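Local coordinates for protein MgGH51 (Meripilus giganteus, PDB 6ZPV) that hydrolyses alpha-L-arabinofuranosidic linkages, probably releasing terminal arabinofuranose from plant polysaccharides, as a family GH51 alpha-L-arabinofuranosidase, at residues L300-L305 and W363-T368; G357-R362 and F379-N384; A587-T590 and A596-P599. All coordinates share one frame; numbering follows the deposited sequence. Where two conformers were deposited one is given.

In the fold
Interactions 1 and 2 are neighbours in the catalytic barrel: their centres lie about 10 Å apart and both draw on helix 359-373. They touch directly, Tyr361 OH approaching Leu300 O at 2.6 Å in a probable hydrogen bond. Interaction 2 secures the start of that helix beside the end of strand 378-381, the end at which such barrels carry their active sites, whereas interaction 1 binds its outer surface to the loop entering helix 306-320. Interaction 3 closes a loop of the C-terminal region, its centre about 47 Å from that of interaction 1 and about 40 Å from that of interaction 2. Phe366, Thr383 and Asn589 lie about 9 to 11 Å from bound glycan sugars, which are not the arabinofuranoside substrate.

Interaction 1 of 3, residues L300-L305 and W363-T368; sequences LAENQL and WHDFVT
Asp365, partly exposed on the flank of helix 359-373, meets both Glu302 and Leu305 of the loop that leads into helix 306-320, and it is the residue most covered by the contact. One oxygen of each carboxylate meets the other, Asp365 OD2 lying 2.6 Å from Glu302 OE2, and the two planes are turned 30° apart. Two oxygens this close imply that one of the acids probably carries a proton, since a pair of full negative charges would repel. Glu302 reaches this position because CG lies anti to the backbone N (chi1 -173°) and the chain stays extended beyond it, crossing Asp365 at about a right angle. The other oxygen of Asp365 is held from within the helix: His364 ND1 donates to Asp365 OD1 over 2.9 Å at 167°, with the oxygen in the imidazole plane and met almost end-on to its C-O bond. A water completes the polar layer, donating to Asp365 OD2 at 2.8 Å and, more weakly, to Glu302 O. This water, and the solvent beside exposed Glu302, probably make it tolerable to bring two acids together.

Leu305 uses its two methyls differently. CD1 rests against the Asp365 side chain, 3.9 Å from Asp365 OD2 and 4.1 Å from Asp365 CB. The apolar part is made by CD2, which comes to the edge of the Phe366 ring, 4.3 Å from Phe366 CE1 and near the ring plane. Both residues are buried, as befits a branched aliphatic chain and a phenyl ring; Ile309 of helix 306-320 packs on Asp365 and Phe366, and Tyr361 on Glu302 and Leu305. The loop after strand 284-289 thus packs on the flank of helix 359-373, in the helical layer outside the parallel (beta/alpha)8 barrel of the GH51 catalytic domain.

Interaction 2 of 3, residues G357-R362 and F379-N384; sequences GSYPYR and FIATTN
Tyr359, in the first turn of helix 359-373, lays its ring across the chain where strand 378-381 gives way to a loop. With CG anti to the backbone N (chi1 -165°), the ring projects from the helix and brings OH to Thr382 N, which donates to it over 3.1 Å at a bent 139°. Packing is tight beside the ring: Thr383 CG2 arrives obliquely, 3.4 Å from Tyr359 CD2, and Thr383 OG1 comes to 3.5 Å from Tyr359 CE2. Looser is the methyl of Ala381, whose CB stands at the ring edge 4.3 Å from Tyr359 CE2 and fills little space. All five touching residues are buried, so the contact itself has no solvent side.

Threonine suits both its places, pairing a methyl for packing with a hydroxyl. Thr382 OG1 bonds Asp352, whose other carboxylate oxygen forms a salt bridge with Arg362, and the guanidinium carbon of Arg362 sits at the Tyr359 ring edge. Tyr359 OH also bonds the carbonyl of Val348. The buried phenol therefore probably works both ways, donating to the end of strand 345-348 and accepting from Thr382 N, in the loop that follows strand 378-381.

Interaction 3 of 3, residues A587-T590 and A596-P599; sequences ASNT and AIVP
The side-chain amide of Asn589 clasps the backbone of Ile597 with both its ends. Ile597 N donates to Asn589 OD1 over 2.8 Å at 159°, in the plane of the amide carbonyl and on a lone pair. In return Asn589 ND2 donates to Ile597 O over 2.9 Å at 171°, with the acceptor in the amide plane. Two bonds to one residue fix the rotation of the amide, and asparagine suits the place because it offers an acceptor and a donor side by side. CG lies beside the backbone N (chi1 -66°), which turns the amide across to the other segment. Asn589 ND2 also bonds the carbonyl of Lys505, so this nitrogen is gripped twice. Ala596 N is near Asn589 OD1 as well, but the angle is too poor for a bond.

Beside the clasp, Ala587 CB makes an apolar contact with Ile597 CD1 at 3.7 Å, while the methyl of Ala596 rests against a carbonyl, its CB 3.7 Å from Ser588 O. Ser588 points its CB the other way, and in the conformer given its hydroxyl bonds Pro452 O. Phe510 and Thr507 of helix 507-517 pack on Asn589 and Ile597 respectively. The amide mimics a peptide group, pairing with the N-H and C=O of a single residue much as a neighbouring antiparallel strand would; here it closes the base of the connection between strands 575-582 and 600-605, whose Pro591 and Glu592 border a bound glycan.

Interaction 1 of 3, residues L300-L305 and W363-T368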
ATOM      1  N   LEU A 300       3.802   8.588 -25.771  1.00 14.79           N
ATOM      2  CA  LEU A 300       3.050   9.554 -26.584  1.00 14.46           C
ATOM      3  C   LEU A 300       4.005  10.538 -27.243  1.00 15.17           C
ATOM      4  O   LEU A 300       4.998  10.963 -26.611  1.00 16.38           O
ATOM      5  CB  LEU A 300       2.069  10.288 -25.705  1.00 15.16           C
ATOM      6  CG  LEU A 300       0.956   9.434 -25.109  1.00 16.65           C
ATOM      7  CD1 LEU A 300       0.070  10.345 -24.296  1.00 19.37           C
ATOM      8  CD2 LEU A 300       0.181   8.694 -26.204  1.00 22.33           C
ATOM      9  N   ALA A 301       3.694  10.907 -28.460  1.00 14.89           N
ATOM     10  CA  ALA A 301       4.445  11.942 -29.150  1.00 15.59           C
ATOM     11  C   ALA A 301       4.309  13.262 -28.394  1.00 15.54           C
ATOM     12  O   ALA A 301       3.267  13.545 -27.752  1.00 15.94           O
ATOM     13  CB  ALA A 301       3.891  12.093 -30.583  1.00 18.06           C
ATOM     14  N   GLU A 302       5.289  14.157 -28.566  1.00 15.82           N
ATOM     15  CA  GLU A 302       5.207  15.433 -27.889  1.00 15.72           C
ATOM     16  C   GLU A 302       3.904  16.161 -28.216  1.00 15.98           C
ATOM     17  O   GLU A 302       3.333  16.805 -27.328  1.00 16.35           O
ATOM     18  CB  GLU A 302       6.459  16.247 -28.164  1.00 15.80           C
ATOM     19  CG  GLU A 302       6.474  17.509 -27.344  1.00 17.79           C
ATOM     20  CD  GLU A 302       7.758  18.195 -27.323  1.00 19.01           C
ATOM     21  OE1 GLU A 302       8.623  17.923 -28.204  1.00 22.59           O
ATOM     22  OE2 GLU A 302       7.921  19.011 -26.413  1.00 20.67           O
ATOM     23  N   ASN A 303       3.484  16.140 -29.464  1.00 16.28           N
ATOM     24  CA  ASN A 303       2.284  16.893 -29.894  1.00 18.56           C
ATOM     25  C   ASN A 303       0.992  16.217 -29.449  1.00 18.04           C
ATOM     26  O   ASN A 303      -0.083  16.783 -29.781  1.00 20.40           O
ATOM     27  CB  ASN A 303       2.351  17.174 -31.398  1.00 21.35           C
ATOM     28  CG  ASN A 303       2.151  15.958 -32.263  1.00 22.23           C
ATOM     29  OD1 ASN A 303       1.883  14.852 -31.810  1.00 23.09           O
ATOM     30  ND2 ASN A 303       2.212  16.195 -33.579  1.00 31.64           N
ATOM     31  N   GLN A 304       1.057  15.133 -28.691  1.00 16.46           N
ATOM     32  CA  GLN A 304      -0.135  14.446 -28.136  1.00 16.86           C
ATOM     33  C   GLN A 304      -0.294  14.689 -26.626  1.00 15.09           C
ATOM     34  O   GLN A 304      -1.265  14.222 -26.038  1.00 15.51           O
ATOM     35  CB  GLN A 304      -0.051  12.901 -28.420  1.00 19.60           C
ATOM     36  CG  GLN A 304      -0.086  12.351 -29.905  1.00 26.24           C
ATOM     37  CD  GLN A 304       0.077  10.808 -29.987  1.00102.82           C
ATOM     38  OE1 GLN A 304       1.160  10.171 -29.620  1.00 23.12           O
ATOM     39  NE2 GLN A 304      -1.015  10.128 -30.431  1.00 49.80           N
ATOM     40  N   LEU A 305       0.671  15.332 -25.976  1.00 14.34           N
ATOM     41  CA  LEU A 305       0.697  15.368 -24.509  1.00 13.73           C
ATOM     42  C   LEU A 305      -0.352  16.284 -23.894  1.00 13.12           C
ATOM     43  O   LEU A 305      -0.723  16.044 -22.720  1.00 13.60           O
ATOM     44  CB  LEU A 305       2.065  15.778 -23.974  1.00 13.09           C
ATOM     45  CG  LEU A 305       3.228  14.869 -24.349  1.00 13.41           C
ATOM     46  CD1 LEU A 305       4.525  15.427 -23.792  1.00 13.49           C
ATOM     47  CD2 LEU A 305       2.984  13.453 -23.860  1.00 14.69           C
ATOM     48  N   TRP A 363       9.034  15.093 -19.435  1.00 11.36           N
ATOM     49  CA  TRP A 363       9.376  15.883 -18.237  1.00 11.24           C
ATOM     50  C   TRP A 363       9.290  17.371 -18.547  1.00 11.07           C
ATOM     51  O   TRP A 363       8.683  18.136 -17.767  1.00 11.91           O
ATOM     52  CB  TRP A 363      10.815  15.527 -17.793  1.00 11.11           C
ATOM     53  CG  TRP A 363      11.379  16.459 -16.754  1.00 11.42           C
ATOM     54  CD1 TRP A 363      12.131  17.567 -16.964  1.00 12.55           C
ATOM     55  CD2 TRP A 363      11.177  16.382 -15.331  1.00 11.29           C
ATOM     56  NE1 TRP A 363      12.396  18.204 -15.799  1.00 12.63           N
ATOM     57  CE2 TRP A 363      11.829  17.491 -14.778  1.00 11.79           C
ATOM     58  CE3 TRP A 363      10.486  15.515 -14.467  1.00 11.27           C
ATOM     59  CZ2 TRP A 363      11.847  17.749 -13.413  1.00 12.14           C
ATOM     60  CZ3 TRP A 363      10.500  15.775 -13.124  1.00 11.45           C
ATOM     61  CH2 TRP A 363      11.178  16.879 -12.597  1.00 12.09           C
ATOM     62  N   HIS A 364       9.929  17.849 -19.602  1.00 11.82           N
ATOM     63  CA  HIS A 364       9.910  19.296 -19.849  1.00 12.27           C
ATOM     64  C   HIS A 364       8.477  19.801 -19.955  1.00 11.79           C
ATOM     65  O   HIS A 364       8.128  20.820 -19.316  1.00 12.62           O
ATOM     66  CB  HIS A 364      10.671  19.619 -21.127  1.00 13.03           C
ATOM     67  CG  HIS A 364      10.596  21.083 -21.463  1.00 14.15           C
ATOM     68  ND1 HIS A 364       9.515  21.641 -22.138  1.00 16.00           N
ATOM     69  CD2 HIS A 364      11.386  22.099 -21.107  1.00 15.90           C
ATOM     70  CE1 HIS A 364       9.706  22.961 -22.242  1.00 17.10           C
ATOM     71  NE2 HIS A 364      10.791  23.245 -21.637  1.00 17.73           N
ATOM     72  N   ASP A 365       7.668  19.134 -20.746  1.00 12.14           N
ATOM     73  CA  ASP A 365       6.336  19.708 -21.019  1.00 12.08           C
ATOM     74  C   ASP A 365       5.405  19.552 -19.786  1.00 12.16           C
ATOM     75  O   ASP A 365       4.688  20.482 -19.462  1.00 12.24           O
ATOM     76  CB  ASP A 365       5.722  19.087 -22.276  1.00 13.07           C
ATOM     77  CG  ASP A 365       6.476  19.428 -23.562  1.00 14.40           C
ATOM     78  OD1 ASP A 365       7.454  20.208 -23.513  1.00 15.39           O
ATOM     79  OD2 ASP A 365       6.022  18.968 -24.619  1.00 17.84           O
ATOM     80  N   PHE A 366       5.467  18.397 -19.118  1.00 11.72           N
ATOM     81  CA  PHE A 366       4.681  18.246 -17.892  1.00 10.95           C
ATOM     82  C   PHE A 366       5.128  19.210 -16.850  1.00 11.15           C
ATOM     83  O   PHE A 366       4.262  19.881 -16.264  1.00 11.87           O
ATOM     84  CB  PHE A 366       4.730  16.797 -17.359  1.00 11.24           C
ATOM     85  CG  PHE A 366       3.702  15.840 -17.915  1.00 11.33           C
ATOM     86  CD1 PHE A 366       3.908  15.214 -19.137  1.00 11.71           C
ATOM     87  CD2 PHE A 366       2.540  15.621 -17.230  1.00 11.62           C
ATOM     88  CE1 PHE A 366       2.941  14.366 -19.654  1.00 11.78           C
ATOM     89  CE2 PHE A 366       1.559  14.773 -17.752  1.00 11.91           C
ATOM     90  CZ  PHE A 366       1.772  14.142 -18.947  1.00 11.32           C
ATOM     91  N   VAL A 367       6.405  19.275 -16.515  1.00 11.25           N
ATOM     92  CA  VAL A 367       6.812  20.088 -15.361  1.00 11.82           C
ATOM     93  C   VAL A 367       6.694  21.584 -15.705  1.00 11.78           C
ATOM     94  O   VAL A 367       6.305  22.377 -14.833  1.00 12.20           O
ATOM     95  CB  VAL A 367       8.216  19.705 -14.852  1.00 11.95           C
ATOM     96  CG1 VAL A 367       8.666  20.626 -13.736  1.00 12.68           C
ATOM     97  CG2 VAL A 367       8.197  18.271 -14.403  1.00 12.57           C
ATOM     98  N   THR A 368       6.973  21.997 -16.946  1.00 11.90           N
ATOM     99  CA  THR A 368       6.803  23.426 -17.260  1.00 12.82           C
ATOM    100  C   THR A 368       5.339  23.832 -16.943  1.00 12.03           C
ATOM    101  O   THR A 368       5.073  24.865 -16.307  1.00 13.14           O
ATOM    102  CB  THR A 368       7.193  23.738 -18.710  1.00 13.64           C
ATOM    103  OG1 THR A 368       8.579  23.426 -18.890  1.00 14.77           O
ATOM    104  CG2 THR A 368       6.977  25.187 -19.062  1.00 16.21           C
TER
HETATM  105  O   HOH W   1       3.234  19.205 -24.879  1.00 34.71           O

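Interaction 2 of 3, residues G357-R362 and F379-N384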
ATOM      1  N   GLY A 357      14.514   7.949 -23.856  1.00 13.08           N
ATOM      2  CA  GLY A 357      14.525   8.678 -25.134  1.00 13.24           C
ATOM      3  C   GLY A 357      13.456   9.720 -25.225  1.00 12.83           C
ATOM      4  O   GLY A 357      13.723  10.785 -25.821  1.00 15.75           O
ATOM      5  N   SER A 358      12.308   9.507 -24.628  1.00 12.81           N
ATOM      6  CA  SER A 358      11.197  10.489 -24.633  1.00 12.47           C
ATOM      7  C   SER A 358      11.074  11.273 -23.337  1.00 11.40           C
ATOM      8  O   SER A 358      10.401  12.303 -23.341  1.00 12.56           O
ATOM      9  CB  SER A 358       9.904   9.778 -24.948  1.00 13.07           C
ATOM     10  OG  SER A 358       9.597   8.893 -23.885  1.00 12.55           O
ATOM     11  N   TYR A 359      11.624  10.772 -22.243  1.00 11.66           N
ATOM     12  CA  TYR A 359      11.389  11.483 -20.973  1.00 11.70           C
ATOM     13  C   TYR A 359      11.841  12.930 -21.043  1.00 11.36           C
ATOM     14  O   TYR A 359      11.179  13.777 -20.424  1.00 11.86           O
ATOM     15  CB  TYR A 359      12.013  10.783 -19.765  1.00 11.35           C
ATOM     16  CG  TYR A 359      11.505  11.274 -18.424  1.00 11.62           C
ATOM     17  CD1 TYR A 359      10.178  11.081 -18.038  1.00 11.62           C
ATOM     18  CD2 TYR A 359      12.341  11.832 -17.469  1.00 11.92           C
ATOM     19  CE1 TYR A 359       9.704  11.392 -16.783  1.00 10.69           C
ATOM     20  CE2 TYR A 359      11.891  12.122 -16.188  1.00 12.16           C
ATOM     21  CZ  TYR A 359      10.586  11.849 -15.827  1.00 11.24           C
ATOM     22  OH  TYR A 359      10.199  12.062 -14.512  1.00 10.83           O
ATOM     23  N   PRO A 360      12.944  13.327 -21.731  1.00 12.43           N
ATOM     24  CA  PRO A 360      13.279  14.747 -21.710  1.00 12.90           C
ATOM     25  C   PRO A 360      12.131  15.675 -22.141  1.00 11.84           C
ATOM     26  O   PRO A 360      11.853  16.657 -21.465  1.00 12.47           O
ATOM     27  CB  PRO A 360      14.519  14.827 -22.542  1.00 14.31           C
ATOM     28  CG  PRO A 360      15.194  13.478 -22.351  1.00 14.39           C
ATOM     29  CD  PRO A 360      14.029  12.507 -22.320  1.00 13.56           C
ATOM     30  N   TYR A 361      11.428  15.361 -23.220  1.00 12.92           N
ATOM     31  CA  TYR A 361      10.321  16.227 -23.643  1.00 12.81           C
ATOM     32  C   TYR A 361       9.098  16.018 -22.761  1.00 11.91           C
ATOM     33  O   TYR A 361       8.318  16.940 -22.562  1.00 12.81           O
ATOM     34  CB  TYR A 361      10.008  16.154 -25.154  1.00 13.92           C
ATOM     35  CG  TYR A 361       9.339  14.896 -25.678  1.00 14.08           C
ATOM     36  CD1 TYR A 361       8.018  14.613 -25.380  1.00 15.43           C
ATOM     37  CD2 TYR A 361       9.991  14.010 -26.509  1.00 15.28           C
ATOM     38  CE1 TYR A 361       7.389  13.472 -25.896  1.00 15.06           C
ATOM     39  CE2 TYR A 361       9.396  12.879 -27.018  1.00 15.03           C
ATOM     40  CZ  TYR A 361       8.074  12.631 -26.747  1.00 14.59           C
ATOM     41  OH  TYR A 361       7.501  11.472 -27.266  1.00 17.78           O
ATOM     42  N   ARG A 362       8.873  14.784 -22.294  1.00 11.32           N
ATOM     43  CA  ARG A 362       7.727  14.533 -21.419  1.00 11.28           C
ATOM     44  C   ARG A 362       7.895  15.292 -20.071  1.00 11.03           C
ATOM     45  O   ARG A 362       6.974  16.029 -19.651  1.00 11.54           O
ATOM     46  CB  ARG A 362       7.473  13.044 -21.216  1.00 11.24           C
ATOM     47  CG  ARG A 362       7.136  12.336 -22.519  1.00 11.44           C
ATOM     48  CD  ARG A 362       6.812  10.850 -22.365  1.00 11.27           C
ATOM     49  NE  ARG A 362       7.933  10.029 -21.900  1.00 11.54           N
ATOM     50  CZ  ARG A 362       8.093   9.428 -20.728  1.00 11.20           C
ATOM     51  NH1 ARG A 362       7.243   9.614 -19.723  1.00 10.85           N
ATOM     52  NH2 ARG A 362       9.100   8.607 -20.553  1.00 11.46           N
ATOM     53  N   PHE A 379       8.681  18.818  -7.815  1.00 11.67           N
ATOM     54  CA  PHE A 379       8.500  17.752  -8.800  1.00 11.27           C
ATOM     55  C   PHE A 379       9.695  16.821  -8.825  1.00 11.66           C
ATOM     56  O   PHE A 379      10.859  17.258  -8.912  1.00 12.56           O
ATOM     57  CB  PHE A 379       8.185  18.324 -10.190  1.00 12.03           C
ATOM     58  CG  PHE A 379       6.817  18.986 -10.219  1.00 11.65           C
ATOM     59  CD1 PHE A 379       5.678  18.203 -10.409  1.00 12.28           C
ATOM     60  CD2 PHE A 379       6.653  20.325  -9.947  1.00 12.57           C
ATOM     61  CE1 PHE A 379       4.408  18.759 -10.355  1.00 12.37           C
ATOM     62  CE2 PHE A 379       5.383  20.873  -9.858  1.00 12.94           C
ATOM     63  CZ  PHE A 379       4.266  20.099 -10.050  1.00 12.01           C
ATOM     64  N   ILE A 380       9.429  15.516  -8.818  1.00 11.01           N
ATOM     65  CA  ILE A 380      10.475  14.470  -8.716  1.00 10.96           C
ATOM     66  C   ILE A 380      10.597  13.746 -10.057  1.00 11.39           C
ATOM     67  O   ILE A 380       9.593  13.208 -10.575  1.00 11.26           O
ATOM     68  CB  ILE A 380      10.119  13.480  -7.595  1.00 10.93           C
ATOM     69  CG1 ILE A 380       9.842  14.147  -6.256  1.00 11.40           C
ATOM     70  CG2 ILE A 380      11.180  12.437  -7.500  1.00 12.06           C
ATOM     71  CD1 ILE A 380       9.114  13.313  -5.269  1.00 12.50           C
ATOM     72  N   ALA A 381      11.821  13.689 -10.589  1.00 10.96           N
ATOM     73  CA  ALA A 381      12.148  13.002 -11.835  1.00 11.34           C
ATOM     74  C   ALA A 381      12.426  11.512 -11.562  1.00 10.94           C
ATOM     75  O   ALA A 381      12.949  11.157 -10.488  1.00 11.87           O
ATOM     76  CB  ALA A 381      13.318  13.687 -12.488  1.00 12.00           C
ATOM     77  N   THR A 382      12.183  10.689 -12.593  1.00 10.68           N
ATOM     78  CA  THR A 382      12.263   9.251 -12.410  1.00 10.62           C
ATOM     79  C   THR A 382      13.282   8.564 -13.305  1.00 11.50           C
ATOM     80  O   THR A 382      13.471   7.336 -13.200  1.00 12.34           O
ATOM     81  CB  THR A 382      10.883   8.617 -12.676  1.00 11.29           C
ATOM     82  OG1 THR A 382      10.680   8.706 -14.081  1.00 11.49           O
ATOM     83  CG2 THR A 382       9.777   9.244 -11.868  1.00 11.51           C
ATOM     84  N   THR A 383      13.935   9.294 -14.216  1.00 11.81           N
ATOM     85  CA  THR A 383      15.067   8.760 -14.935  1.00 12.46           C
ATOM     86  C   THR A 383      16.263   8.567 -13.960  1.00 12.55           C
ATOM     87  O   THR A 383      16.241   9.084 -12.833  1.00 13.34           O
ATOM     88  CB  THR A 383      15.432   9.679 -16.108  1.00 12.21           C
ATOM     89  OG1 THR A 383      15.231  11.054 -15.739  1.00 12.09           O
ATOM     90  CG2 THR A 383      14.614   9.341 -17.338  1.00 12.61           C
ATOM     91  N   ASN A 384      17.290   7.884 -14.458  1.00 13.26           N
ATOM     92  CA  ASN A 384      18.532   7.788 -13.669  1.00 13.94           C
ATOM     93  C   ASN A 384      19.088   9.200 -13.492  1.00 14.59           C
ATOM     94  O   ASN A 384      19.002  10.066 -14.435  1.00 15.61           O
ATOM     95  CB  ASN A 384      19.559   6.917 -14.401  1.00 14.73           C
ATOM     96  CG  ASN A 384      19.104   5.490 -14.537  1.00 16.76           C
ATOM     97  OD1 ASN A 384      18.429   4.951 -13.661  1.00 16.60           O
ATOM     98  ND2 ASN A 384      19.515   4.854 -15.628  1.00 19.48           N
TER

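Interaction 3 of 3, residues A587-T590 and A596-P599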
ATOM      1  N   ALA A 587      16.101 -16.615   9.445  1.00 14.23           N
ATOM      2  CA  ALA A 587      14.786 -16.651  10.061  1.00 14.39           C
ATOM      3  C   ALA A 587      13.871 -15.576   9.470  1.00 14.32           C
ATOM      4  O   ALA A 587      14.320 -14.455   9.189  1.00 14.18           O
ATOM      5  CB  ALA A 587      14.860 -16.491  11.573  1.00 16.18           C
ATOM      6  N   SER A 588      12.610 -15.876   9.403  1.00 15.55           N
ATOM      7  CA  SER A 588      11.521 -15.045   8.850  0.70 14.89           C
ATOM      8  C   SER A 588      10.270 -15.199   9.713  1.00 14.01           C
ATOM      9  O   SER A 588      10.063 -16.246  10.345  1.00 15.14           O
ATOM     10  CB  SER A 588      11.096 -15.495   7.423  0.70 16.70           C
ATOM     11  OG  SER A 588      11.989 -15.198   6.375  0.70 16.46           O
ATOM     12  N   ASN A 589       9.403 -14.202   9.669  1.00 13.45           N
ATOM     13  CA  ASN A 589       8.016 -14.334  10.139  1.00 13.50           C
ATOM     14  C   ASN A 589       7.167 -14.832   8.979  1.00 13.91           C
ATOM     15  O   ASN A 589       7.206 -14.309   7.884  1.00 13.88           O
ATOM     16  CB  ASN A 589       7.518 -13.004  10.708  1.00 13.13           C
ATOM     17  CG  ASN A 589       8.323 -12.671  11.963  1.00 13.76           C
ATOM     18  OD1 ASN A 589       8.640 -13.593  12.736  1.00 15.36           O
ATOM     19  ND2 ASN A 589       8.619 -11.381  12.157  1.00 14.06           N
ATOM     20  N   THR A 590       6.409 -15.902   9.235  1.00 15.15           N
ATOM     21  CA  THR A 590       5.606 -16.565   8.183  1.00 15.26           C
ATOM     22  C   THR A 590       4.216 -16.800   8.687  1.00 14.87           C
ATOM     23  O   THR A 590       3.908 -16.625   9.857  1.00 16.44           O
ATOM     24  CB  THR A 590       6.218 -17.939   7.857  1.00 17.00           C
ATOM     25  OG1 THR A 590       6.052 -18.759   9.014  1.00 19.54           O
ATOM     26  CG2 THR A 590       7.668 -17.856   7.480  1.00 16.72           C
ATOM     27  N   ALA A 596       7.856 -15.323  15.001  1.00 16.54           N
ATOM     28  CA  ALA A 596       9.147 -15.975  15.233  1.00 17.59           C
ATOM     29  C   ALA A 596      10.204 -14.955  15.651  1.00 16.89           C
ATOM     30  O   ALA A 596      11.036 -15.234  16.546  1.00 18.91           O
ATOM     31  CB  ALA A 596       9.612 -16.696  13.984  1.00 17.95           C
ATOM     32  N   ILE A 597      10.246 -13.802  15.017  1.00 15.18           N
ATOM     33  CA  ILE A 597      11.269 -12.742  15.201  1.00 15.10           C
ATOM     34  C   ILE A 597      10.591 -11.428  15.527  1.00 15.64           C
ATOM     35  O   ILE A 597       9.978 -10.824  14.622  1.00 16.70           O
ATOM     36  CB  ILE A 597      12.175 -12.591  13.979  1.00 15.05           C
ATOM     37  CG1 ILE A 597      12.830 -13.895  13.515  1.00 15.18           C
ATOM     38  CG2 ILE A 597      13.212 -11.516  14.207  1.00 16.86           C
ATOM     39  CD1 ILE A 597      13.753 -14.509  14.502  1.00 17.10           C
ATOM     40  N   VAL A 598      10.677 -11.012  16.791  1.00 14.86           N
ATOM     41  CA  VAL A 598      10.103  -9.743  17.255  1.00 15.68           C
ATOM     42  C   VAL A 598      11.127  -9.018  18.100  1.00 15.27           C
ATOM     43  O   VAL A 598      12.010  -9.624  18.712  1.00 15.83           O
ATOM     44  CB  VAL A 598       8.796  -9.990  18.009  1.00 18.50           C
ATOM     45  CG1 VAL A 598       7.767 -10.663  17.091  1.00 18.79           C
ATOM     46  CG2 VAL A 598       9.049 -10.765  19.284  1.00 20.40           C
ATOM     47  N   PRO A 599      11.056  -7.686  18.140  1.00 14.65           N
ATOM     48  CA  PRO A 599      12.040  -6.930  18.900  1.00 15.30           C
ATOM     49  C   PRO A 599      11.855  -7.159  20.410  1.00 15.27           C
ATOM     50  O   PRO A 599      10.731  -7.401  20.875  1.00 18.21           O
ATOM     51  CB  PRO A 599      11.769  -5.477  18.509  1.00 17.57           C
ATOM     52  CG  PRO A 599      10.684  -5.437  17.652  1.00 23.34           C
ATOM     53  CD  PRO A 599      10.155  -6.831  17.372  1.00 15.34           C
TER